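Side-chain contacts in TatD-related deoxyribonuclease (Thermotoga maritima, PDB 1J6O), which probably acts as a metal-dependent DNA nuclease that hydrolyses ester bonds: residues A[231-234]-A[235-238]; A[126-129]-A[130-134]; A[238-241]-A[242-246]. All coordinates share one frame; numbering follows the deposited sequence.

Contact 1: A[231-234]-A[235-238]; sequences KYLK and YVVE
Lys234 lays its aliphatic chain against the ring of Tyr235, the two side chains running side by side in the same direction. CG of Lys234 sits over one face, 3.8 Å from the centroid of the Tyr235 ring and offset toward its rim, a CH-pi contact. CG gets there because it stands between the backbone N and the carbonyl carbon (chi1 63°), and bends further out carry the amine on above the same ring; at 5.9 Å from the centroid of Tyr235, NZ of Lys234 adds at most a weak cation-pi attraction. This is the solvent side, with Lys234 exposed. Tyr232 O lies at the edge of the Tyr235 ring, near its plane, 3.4 Å from CD2 of Tyr235. The buried side is apolar: Leu233 CD1 and Val236 CG2 just meet at 4.2 Å, and Leu233, Val236 and Val237 all touch Leu211 of strand 209-211. Leu233 O takes Val237 N at 3.1 Å and, weakly, Val236 N at 2.9 Å, while Glu238 N reaches Lys234 O. With Tyr235 N bonded to Tyr232 O at 3.3 Å, this is a 3-10 turn running into a helix that packs outside a TIM-type barrel.

Contact 2: A[126-129]-A[130-134]; sequences IELA and GKLNL
Leu128 and Leu132, one helical turn apart, pass each other at a slant, with their CD1 methyls 3.7 Å from each other. The Leu128 methyl also touches CG of Leu132 at 3.8 Å, so one branch of each residue carries the contact. Their first torsions differ: Leu128 sends CG opposite its backbone N (chi1 174°), whereas Leu132 keeps CG beside the N and opposite the carbonyl carbon (chi1 -53°), and this brings the two ends together although the CB of Leu128 starts out away from the later residues. The pair faces helix 85-92, where Leu128 meets Ile86 and Leu89 and both leucines touch Glu90, whose carboxylate also forms a salt bridge with the Lys131 amine. Ala129 is turned to another side of the helix. Its short CB lies 3.3 Å from Leu134 O, and it packs on Ile101 of strand 98-107, which Leu134 also touches. The chain can fold back over Ala129 because helix 115-132 ends in a Schellman motif: Asn133, with positive phi, is the C-prime residue, Leu134 N bonds to Ala129 O at 3.0 Å, and Asn133 N makes a weak bond to Gly130 O. The turn brings the chain from the helix toward strand 136-141, within the beta-alpha-beta unit formed with strand 98-107. Ahead of the motif the helix keeps its regular bonds, Gly130 N to Ile126 O, Lys131 N to Glu127 O and Leu132 N to Leu128 O. The Lys131 chain runs out fully extended, its CB 3.4 Å from Leu128 O. The Asn133 amide bonds outside the helix, ND2 donating to Glu268 O and to Glu158 OE1.

Contact 3: A[238-241]-A[242-246]; sequences ETIS and QVLGV
Glu238 and Gln242 run side by side in the same direction near the end of helix 233-244, which closes in a Schellman motif with Gly245, of positive phi, at C-prime. CG of Glu238 lies 3.6 Å from Gln242 NE2, and the carboxylate and amide planes are 37° apart. A water joins their ends, accepting from NE2 and donating weakly to Glu238 OE2. Thr239 gives its carbonyl O to Val243 N, a nearly straight bond of 2.8 Å, while its side chain touches Arg198 of helix 195-204. CG2 of Ile240 lies 3.7 Å from Leu244 CD1, the two side chains running alongside; both also touch Leu206. Ser241 has OG between its backbone N and carbonyl carbon (chi1 71°), folded back to donate to Glu238 O at 2.6 Å, so that this oxygen is gripped by two donors, Gln242 N being the other. An alanine here would remove the hydroxyl and would probably leave Glu238 O with Gln242 N as its main remaining donor. Of the two bonds of the motif, Gly245 N to Gln242 O is weak, at 3.3 Å; in the other Ser241 O accepts from Val246 N at 3.0 Å, while Ser241 CB rests 3.2 Å from Val246 O.

In the fold
Contact 2 comes first along the chain, on helix 115-132, and contacts 1 and 3 follow on helix 233-244, sharing Glu238, with centres about 11 Å apart. Contact 1 opens that helix and contact 3 ends it. Contact 2 lies on the opposite side of the chain's centre, its centre about 31 Å from that of contact 1 and about 35 Å from that of contact 3. The two helices thus cover different parts of the wall of an eight-stranded TIM barrel. Contact 1 comes nearest the predicted metal ligands, the Leu233 side chain about 9 Å from those of His17 and Asp214; in contact 2 Ile126 is about 11 Å from His139 and 12 Å from Glu103, side chain to side chain, while contact 3 is remote.

Contact 1: A[231-234]-A[235-238]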
loop_
_atom_site.group_PDB
_atom_site.type_symbol
_atom_site.label_atom_id
_atom_site.label_comp_id
_atom_site.label_asym_id
_atom_site.label_seq_id
_atom_site.Cartn_x
_atom_site.Cartn_y
_atom_site.Cartn_z
ATOM N N LYS A 231 -5.964 13.444 -3.421
ATOM C CA LYS A 231 -7.332 13.915 -3.637
ATOM C C LYS A 231 -8.063 13.235 -4.796
ATOM O O LYS A 231 -9.288 13.333 -4.887
ATOM C CB LYS A 231 -7.353 15.425 -3.845
ATOM C CG LYS A 231 -6.805 15.862 -5.177
ATOM C CD LYS A 231 -6.845 17.373 -5.299
ATOM C CE LYS A 231 -6.277 17.801 -6.635
ATOM N NZ LYS A 231 -6.192 19.287 -6.731
ATOM N N TYR A 232 -7.339 12.556 -5.683
ATOM C CA TYR A 232 -8.000 11.893 -6.795
ATOM C C TYR A 232 -8.578 10.579 -6.338
ATOM O O TYR A 232 -9.169 9.856 -7.126
ATOM C CB TYR A 232 -7.051 11.614 -7.955
ATOM C CG TYR A 232 -6.518 12.850 -8.645
ATOM C CD1 TYR A 232 -7.208 14.070 -8.582
ATOM C CD2 TYR A 232 -5.341 12.794 -9.377
ATOM C CE1 TYR A 232 -6.720 15.198 -9.242
ATOM C CE2 TYR A 232 -4.846 13.908 -10.034
ATOM C CZ TYR A 232 -5.537 15.104 -9.966
ATOM O OH TYR A 232 -5.056 16.205 -10.635
ATOM N N LEU A 233 -8.400 10.262 -5.061
ATOM C CA LEU A 233 -8.920 9.020 -4.531
ATOM C C LEU A 233 -10.454 9.004 -4.649
ATOM O O LEU A 233 -11.064 7.932 -4.697
ATOM C CB LEU A 233 -8.482 8.888 -3.072
ATOM C CG LEU A 233 -8.248 7.513 -2.475
ATOM C CD1 LEU A 233 -7.534 6.595 -3.457
ATOM C CD2 LEU A 233 -7.481 7.697 -1.164
ATOM N N LYS A 234 -11.071 10.188 -4.698
ATOM C CA LYS A 234 -12.535 10.254 -4.807
ATOM C C LYS A 234 -13.123 9.469 -5.985
ATOM O O LYS A 234 -14.223 8.933 -5.887
ATOM C CB LYS A 234 -13.001 11.712 -4.894
ATOM C CG LYS A 234 -12.506 12.441 -6.114
ATOM C CD LYS A 234 -12.600 13.960 -5.930
ATOM C CE LYS A 234 -14.006 14.480 -6.080
ATOM N NZ LYS A 234 -14.907 13.961 -5.021
ATOM N N TYR A 235 -12.401 9.426 -7.095
ATOM C CA TYR A 235 -12.838 8.721 -8.287
ATOM C C TYR A 235 -12.793 7.235 -8.080
ATOM O O TYR A 235 -13.603 6.505 -8.670
ATOM C CB TYR A 235 -11.961 9.127 -9.486
ATOM C CG TYR A 235 -12.067 10.612 -9.763
ATOM C CD1 TYR A 235 -13.229 11.158 -10.297
ATOM C CD2 TYR A 235 -11.043 11.480 -9.394
ATOM C CE1 TYR A 235 -13.375 12.542 -10.445
ATOM C CE2 TYR A 235 -11.175 12.848 -9.536
ATOM C CZ TYR A 235 -12.341 13.376 -10.056
ATOM O OH TYR A 235 -12.455 14.742 -10.146
ATOM N N VAL A 236 -11.854 6.787 -7.242
ATOM C CA VAL A 236 -11.717 5.359 -6.957
ATOM C C VAL A 236 -12.919 4.941 -6.115
ATOM O O VAL A 236 -13.506 3.877 -6.337
ATOM C CB VAL A 236 -10.385 5.061 -6.187
ATOM C CG1 VAL A 236 -10.328 3.586 -5.731
ATOM C CG2 VAL A 236 -9.200 5.362 -7.130
ATOM N N VAL A 237 -13.257 5.768 -5.132
ATOM C CA VAL A 237 -14.385 5.482 -4.271
ATOM C C VAL A 237 -15.679 5.479 -5.120
ATOM O O VAL A 237 -16.548 4.609 -4.969
ATOM C CB VAL A 237 -14.503 6.558 -3.172
ATOM C CG1 VAL A 237 -15.888 6.487 -2.512
ATOM C CG2 VAL A 237 -13.395 6.360 -2.120
ATOM N N GLU A 238 -15.799 6.467 -6.004
ATOM C CA GLU A 238 -16.974 6.572 -6.863
ATOM C C GLU A 238 -17.185 5.276 -7.620
ATOM O O GLU A 238 -18.274 4.695 -7.585
ATOM C CB GLU A 238 -16.802 7.730 -7.837
ATOM C CG GLU A 238 -17.866 7.828 -8.898
ATOM C CD GLU A 238 -17.734 9.121 -9.680
ATOM O OE1 GLU A 238 -16.588 9.466 -10.057
ATOM O OE2 GLU A 238 -18.772 9.785 -9.912
#

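Contact 2: A[126-129]-A[130-134]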
loop_
_atom_site.group_PDB
_atom_site.type_symbol
_atom_site.label_atom_id
_atom_site.label_comp_id
_atom_site.label_asym_id
_atom_site.label_seq_id
_atom_site.Cartn_x
_atom_site.Cartn_y
_atom_site.Cartn_z
ATOM N N ILE A 126 9.656 -9.885 5.732
ATOM C CA ILE A 126 8.483 -10.503 6.324
ATOM C C ILE A 126 8.921 -10.881 7.743
ATOM O O ILE A 126 8.173 -10.685 8.713
ATOM C CB ILE A 126 8.106 -11.789 5.557
ATOM C CG1 ILE A 126 7.497 -11.417 4.210
ATOM C CG2 ILE A 126 7.178 -12.657 6.401
ATOM C CD1 ILE A 126 7.286 -12.645 3.309
ATOM N N GLU A 127 10.129 -11.441 7.879
ATOM C CA GLU A 127 10.617 -11.831 9.211
ATOM C C GLU A 127 10.764 -10.625 10.129
ATOM O O GLU A 127 10.468 -10.708 11.340
ATOM C CB GLU A 127 11.941 -12.604 9.106
ATOM C CG GLU A 127 11.725 -13.876 8.329
ATOM C CD GLU A 127 12.967 -14.749 8.192
ATOM O OE1 GLU A 127 14.045 -14.234 7.827
ATOM O OE2 GLU A 127 12.835 -15.956 8.411
ATOM N N LEU A 128 11.210 -9.499 9.575
ATOM C CA LEU A 128 11.353 -8.312 10.404
ATOM C C LEU A 128 9.969 -7.819 10.864
ATOM O O LEU A 128 9.786 -7.430 12.022
ATOM C CB LEU A 128 12.052 -7.191 9.635
ATOM C CG LEU A 128 12.109 -5.856 10.379
ATOM C CD1 LEU A 128 12.961 -5.962 11.642
ATOM C CD2 LEU A 128 12.682 -4.803 9.460
ATOM N N ALA A 129 8.997 -7.818 9.956
ATOM C CA ALA A 129 7.650 -7.367 10.316
ATOM C C ALA A 129 7.078 -8.264 11.438
ATOM O O ALA A 129 6.403 -7.779 12.366
ATOM C CB ALA A 129 6.742 -7.391 9.085
ATOM N N GLY A 130 7.344 -9.569 11.351
ATOM C CA GLY A 130 6.851 -10.483 12.372
ATOM C C GLY A 130 7.475 -10.114 13.714
ATOM O O GLY A 130 6.795 -10.024 14.755
ATOM N N LYS A 131 8.781 -9.878 13.697
ATOM C CA LYS A 131 9.490 -9.516 14.905
ATOM C C LYS A 131 8.965 -8.227 15.562
ATOM O O LYS A 131 8.764 -8.154 16.783
ATOM C CB LYS A 131 10.974 -9.355 14.568
ATOM C CG LYS A 131 11.836 -8.859 15.724
ATOM C CD LYS A 131 13.295 -8.740 15.281
ATOM C CE LYS A 131 14.171 -8.049 16.317
ATOM N NZ LYS A 131 15.514 -7.700 15.747
ATOM N N LEU A 132 8.744 -7.207 14.743
ATOM C CA LEU A 132 8.259 -5.917 15.237
ATOM C C LEU A 132 6.748 -5.836 15.366
ATOM O O LEU A 132 6.215 -4.865 15.900
ATOM C CB LEU A 132 8.760 -4.799 14.310
ATOM C CG LEU A 132 10.276 -4.721 14.012
ATOM C CD1 LEU A 132 10.557 -3.537 13.036
ATOM C CD2 LEU A 132 11.067 -4.543 15.314
ATOM N N ASN A 133 6.071 -6.868 14.881
ATOM C CA ASN A 133 4.634 -6.943 14.911
ATOM C C ASN A 133 3.997 -5.806 14.107
ATOM O O ASN A 133 2.979 -5.237 14.500
ATOM C CB ASN A 133 4.135 -6.920 16.342
ATOM C CG ASN A 133 2.795 -7.557 16.472
ATOM O OD1 ASN A 133 2.367 -8.310 15.586
ATOM N ND2 ASN A 133 2.110 -7.281 17.580
ATOM N N LEU A 134 4.629 -5.456 12.991
ATOM C CA LEU A 134 4.133 -4.394 12.105
ATOM C C LEU A 134 3.521 -5.057 10.865
ATOM O O LEU A 134 4.003 -6.092 10.407
ATOM C CB LEU A 134 5.285 -3.488 11.649
ATOM C CG LEU A 134 5.892 -2.527 12.668
ATOM C CD1 LEU A 134 7.085 -1.796 12.027
ATOM C CD2 LEU A 134 4.821 -1.519 13.163
#

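Contact 3: A[238-241]-A[242-246]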
loop_
_atom_site.group_PDB
_atom_site.type_symbol
_atom_site.label_atom_id
_atom_site.label_comp_id
_atom_site.label_asym_id
_atom_site.label_seq_id
_atom_site.Cartn_x
_atom_site.Cartn_y
_atom_site.Cartn_z
ATOM N N GLU A 238 -15.799 6.467 -6.004
ATOM C CA GLU A 238 -16.974 6.572 -6.863
ATOM C C GLU A 238 -17.185 5.276 -7.620
ATOM O O GLU A 238 -18.274 4.695 -7.585
ATOM C CB GLU A 238 -16.802 7.730 -7.837
ATOM C CG GLU A 238 -17.866 7.828 -8.898
ATOM C CD GLU A 238 -17.734 9.121 -9.680
ATOM O OE1 GLU A 238 -16.588 9.466 -10.057
ATOM O OE2 GLU A 238 -18.772 9.785 -9.912
ATOM N N THR A 239 -16.146 4.799 -8.288
ATOM C CA THR A 239 -16.270 3.557 -9.038
ATOM C C THR A 239 -16.635 2.387 -8.132
ATOM O O THR A 239 -17.538 1.599 -8.458
ATOM C CB THR A 239 -14.962 3.245 -9.821
ATOM O OG1 THR A 239 -14.773 4.245 -10.833
ATOM C CG2 THR A 239 -15.014 1.868 -10.481
ATOM N N ILE A 240 -15.944 2.259 -6.997
ATOM C CA ILE A 240 -16.244 1.154 -6.090
ATOM C C ILE A 240 -17.689 1.188 -5.645
ATOM O O ILE A 240 -18.352 0.148 -5.613
ATOM C CB ILE A 240 -15.322 1.172 -4.854
ATOM C CG1 ILE A 240 -13.879 0.889 -5.307
ATOM C CG2 ILE A 240 -15.784 0.137 -3.810
ATOM C CD1 ILE A 240 -12.850 1.030 -4.174
ATOM N N SER A 241 -18.184 2.371 -5.310
ATOM C CA SER A 241 -19.570 2.499 -4.872
ATOM C C SER A 241 -20.538 2.100 -5.996
ATOM O O SER A 241 -21.566 1.447 -5.759
ATOM C CB SER A 241 -19.851 3.936 -4.419
ATOM O OG SER A 241 -19.884 4.845 -5.514
ATOM N N GLN A 242 -20.206 2.460 -7.228
ATOM C CA GLN A 242 -21.091 2.119 -8.333
ATOM C C GLN A 242 -21.084 0.626 -8.612
ATOM O O GLN A 242 -22.132 0.009 -8.830
ATOM C CB GLN A 242 -20.677 2.900 -9.576
ATOM C CG GLN A 242 -20.731 4.387 -9.322
ATOM C CD GLN A 242 -20.193 5.202 -10.455
ATOM O OE1 GLN A 242 -19.313 4.756 -11.200
ATOM N NE2 GLN A 242 -20.701 6.422 -10.590
ATOM N N VAL A 243 -19.901 0.030 -8.591
ATOM C CA VAL A 243 -19.811 -1.399 -8.852
ATOM C C VAL A 243 -20.497 -2.238 -7.771
ATOM O O VAL A 243 -21.047 -3.316 -8.063
ATOM C CB VAL A 243 -18.330 -1.839 -8.988
ATOM C CG1 VAL A 243 -18.212 -3.364 -8.844
ATOM C CG2 VAL A 243 -17.769 -1.397 -10.356
ATOM N N LEU A 244 -20.478 -1.756 -6.530
ATOM C CA LEU A 244 -21.096 -2.484 -5.427
ATOM C C LEU A 244 -22.526 -2.070 -5.168
ATOM O O LEU A 244 -23.202 -2.681 -4.345
ATOM C CB LEU A 244 -20.308 -2.276 -4.139
ATOM C CG LEU A 244 -18.914 -2.905 -4.094
ATOM C CD1 LEU A 244 -18.219 -2.441 -2.833
ATOM C CD2 LEU A 244 -19.021 -4.411 -4.123
ATOM N N GLY A 245 -22.969 -1.029 -5.860
ATOM C CA GLY A 245 -24.323 -0.550 -5.674
ATOM C C GLY A 245 -24.574 -0.032 -4.265
ATOM O O GLY A 245 -25.650 -0.280 -3.697
ATOM N N VAL A 246 -23.604 0.677 -3.679
ATOM C CA VAL A 246 -23.771 1.212 -2.326
ATOM C C VAL A 246 -23.384 2.698 -2.254
ATOM O O VAL A 246 -22.711 3.219 -3.143
ATOM C CB VAL A 246 -22.937 0.408 -1.268
ATOM C CG1 VAL A 246 -23.278 -1.077 -1.356
ATOM C CG2 VAL A 246 -21.433 0.620 -1.480
HETATM O O HOH W 1 -19.560 8.661 -12.431
#